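Local atomic coordinates of dihydropteroate synthase (Burkholderia cenocepacia, PDB entry 2Y5S), a protein that probably catalyses the condensation of para-aminobenzoate with 6-hydroxymethyl-7,8-dihydropterin diphosphate to give 7,8-dihydropteroate, the precursor of folates. Residues B[9-13]-B[188-192]. Numbering follows the deposited sequence.
Sequences APLQC and ERICV
Dihydropteroate synthase is a TIM barrel, and here the N-terminal hairpin strand 11-13, paired with 16-18, packs against the start of the sixth barrel strand, 190-193, where the hairpin covers the N-terminal end of the barrel. Extended Pro10 (phi/psi -67/158), whose ring suits this conformation, leads into the strand; its carbonyl O accepts a hydrogen bond from Arg220. Leu11 (-124/117) presents its CA to Glu188 O at 3.4 Å, a CA-H...O contact. Its t, p rotamer brings the branched, apolar side chain over the backbone of 189-191, with CD1 3.6 Å from Arg189 C and from Ile190 C. Gln12 CA lies 4.5 Å from Arg189 CA, and Gln12 N donates to Glu188 O (2.8 Å, 160°). Glu188 and Arg189 end a 3-10 segment; exposed Glu188 suits this edge, its side chain leading away while its carbonyl bonds. Partly exposed Gln12 lays aliphatic CG 3.8 Å from Arg189 CG, while the guanidinium runs on to the carbonyls of Ser141, Val136 and Arg137. Ile190 faces helix 165-182, whereas small Cys191 turns inward, its side chain about 7 Å from bound 7,8-dihydropteroate, and receives Leu11, Leu11 CD2 to Cys191 SG 4.0 Å.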
ATOM      1  N   ALA B   9      13.476  -5.521  16.768  1.00 27.13           N
ATOM      2  CA  ALA B   9      14.407  -6.363  17.494  1.00 27.35           C
ATOM      3  C   ALA B   9      14.391  -7.784  16.913  1.00 25.37           C
ATOM      4  O   ALA B   9      13.362  -8.232  16.411  1.00 24.57           O
ATOM      5  CB  ALA B   9      14.040  -6.388  18.975  1.00 27.15           C
ATOM      6  N   PRO B  10      15.525  -8.493  16.985  1.00 25.88           N
ATOM      7  CA  PRO B  10      15.597  -9.833  16.415  1.00 24.91           C
ATOM      8  C   PRO B  10      14.722 -10.879  17.119  1.00 23.74           C
ATOM      9  O   PRO B  10      14.354 -10.724  18.293  1.00 22.51           O
ATOM     10  CB  PRO B  10      17.078 -10.201  16.556  1.00 26.53           C
ATOM     11  CG  PRO B  10      17.551  -9.399  17.711  1.00 29.17           C
ATOM     12  CD  PRO B  10      16.797  -8.099  17.619  1.00 28.68           C
ATOM     13  N   LEU B  11      14.422 -11.942  16.376  1.00 22.80           N
ATOM     14  CA  LEU B  11      13.620 -13.034  16.876  1.00 22.81           C
ATOM     15  C   LEU B  11      14.352 -14.376  16.739  1.00 23.57           C
ATOM     16  O   LEU B  11      14.643 -14.827  15.638  1.00 23.92           O
ATOM     17  CB  LEU B  11      12.293 -13.081  16.117  1.00 21.16           C
ATOM     18  CG  LEU B  11      11.260 -14.074  16.669  1.00 21.54           C
ATOM     19  CD1 LEU B  11      10.866 -13.698  18.100  1.00 19.17           C
ATOM     20  CD2 LEU B  11      10.005 -14.165  15.736  1.00 20.38           C
ATOM     21  N   GLN B  12      14.633 -15.020  17.860  1.00 24.97           N
ATOM     22  CA  GLN B  12      15.121 -16.397  17.831  1.00 26.06           C
ATOM     23  C   GLN B  12      13.928 -17.288  17.421  1.00 25.09           C
ATOM     24  O   GLN B  12      12.881 -17.242  18.043  1.00 24.86           O
ATOM     25  CB  GLN B  12      15.701 -16.761  19.184  1.00 27.76           C
ATOM     26  CG  GLN B  12      16.113 -18.202  19.355  1.00 30.45           C
ATOM     27  CD  GLN B  12      17.155 -18.635  18.357  1.00 33.69           C
ATOM     28  OE1 GLN B  12      18.134 -17.922  18.114  1.00 32.17           O
ATOM     29  NE2 GLN B  12      16.952 -19.818  17.764  1.00 36.28           N
ATOM     30  N   CYS B  13      14.085 -18.057  16.348  1.00 24.64           N
ATOM     31  CA  CYS B  13      12.951 -18.709  15.711  1.00 24.12           C
ATOM     32  C   CYS B  13      13.293 -20.134  15.338  1.00 24.08           C
ATOM     33  O   CYS B  13      13.352 -20.497  14.167  1.00 23.48           O
ATOM     34  CB  CYS B  13      12.491 -17.903  14.491  1.00 23.40           C
ATOM     35  SG  CYS B  13      10.891 -18.375  13.844  1.00 25.08           S
ATOM     36  N   GLU B 188      14.378 -13.041  23.668  1.00 25.35           N
ATOM     37  CA  GLU B 188      14.615 -12.995  22.223  1.00 25.50           C
ATOM     38  C   GLU B 188      13.789 -14.008  21.394  1.00 23.12           C
ATOM     39  O   GLU B 188      13.689 -13.872  20.178  1.00 22.59           O
ATOM     40  CB  GLU B 188      16.119 -13.123  21.903  1.00 27.32           C
ATOM     41  CG  GLU B 188      16.846 -14.190  22.673  1.00 32.65           C
ATOM     42  CD  GLU B 188      17.568 -13.656  23.931  1.00 37.34           C
ATOM     43  OE1 GLU B 188      16.902 -13.312  24.937  1.00 36.96           O
ATOM     44  OE2 GLU B 188      18.818 -13.590  23.903  1.00 43.93           O
ATOM     45  N   ARG B 189      13.182 -15.000  22.046  1.00 22.34           N
ATOM     46  CA  ARG B 189      12.307 -15.971  21.367  1.00 20.98           C
ATOM     47  C   ARG B 189      10.873 -15.468  21.199  1.00 20.30           C
ATOM     48  O   ARG B 189      10.047 -16.139  20.577  1.00 19.54           O
ATOM     49  CB  ARG B 189      12.256 -17.277  22.167  1.00 21.72           C
ATOM     50  CG  ARG B 189      13.574 -18.073  22.228  1.00 22.06           C
ATOM     51  CD  ARG B 189      13.460 -19.218  23.223  1.00 23.53           C
ATOM     52  NE  ARG B 189      12.362 -20.101  22.841  1.00 22.35           N
ATOM     53  CZ  ARG B 189      11.745 -20.981  23.624  1.00 24.01           C
ATOM     54  NH1 ARG B 189      12.091 -21.150  24.897  1.00 23.12           N
ATOM     55  NH2 ARG B 189      10.745 -21.699  23.112  1.00 24.21           N
ATOM     56  N   ILE B 190      10.572 -14.299  21.761  1.00 20.22           N
ATOM     57  CA  ILE B 190       9.200 -13.817  21.871  1.00 19.74           C
ATOM     58  C   ILE B 190       8.924 -12.663  20.911  1.00 19.38           C
ATOM     59  O   ILE B 190       9.674 -11.685  20.842  1.00 20.35           O
ATOM     60  CB  ILE B 190       8.875 -13.361  23.326  1.00 20.06           C
ATOM     61  CG1 ILE B 190       9.085 -14.528  24.315  1.00 21.62           C
ATOM     62  CG2 ILE B 190       7.415 -12.852  23.429  1.00 20.31           C
ATOM     63  CD1 ILE B 190       9.183 -14.119  25.801  1.00 20.96           C
ATOM     64  N   CYS B 191       7.832 -12.792  20.169  1.00 19.02           N
ATOM     65  CA  CYS B 191       7.246 -11.667  19.463  1.00 18.78           C
ATOM     66  C   CYS B 191       5.812 -11.524  19.918  1.00 17.98           C
ATOM     67  O   CYS B 191       5.281 -12.412  20.590  1.00 18.47           O
ATOM     68  CB  CYS B 191       7.325 -11.833  17.954  1.00 18.59           C
ATOM     69  SG  CYS B 191       6.427 -13.197  17.240  1.00 22.02           S
ATOM     70  N   VAL B 192       5.213 -10.379  19.612  1.00 17.56           N
ATOM     71  CA  VAL B 192       3.853 -10.086  20.052  1.00 17.36           C
ATOM     72  C   VAL B 192       2.986  -9.638  18.879  1.00 17.02           C
ATOM     73  O   VAL B 192       3.486  -9.158  17.844  1.00 16.99           O
ATOM     74  CB  VAL B 192       3.842  -8.985  21.111  1.00 18.43           C
ATOM     75  CG1 VAL B 192       4.691  -9.391  22.326  1.00 18.89           C
ATOM     76  CG2 VAL B 192       4.323  -7.648  20.504  1.00 18.88           C
TER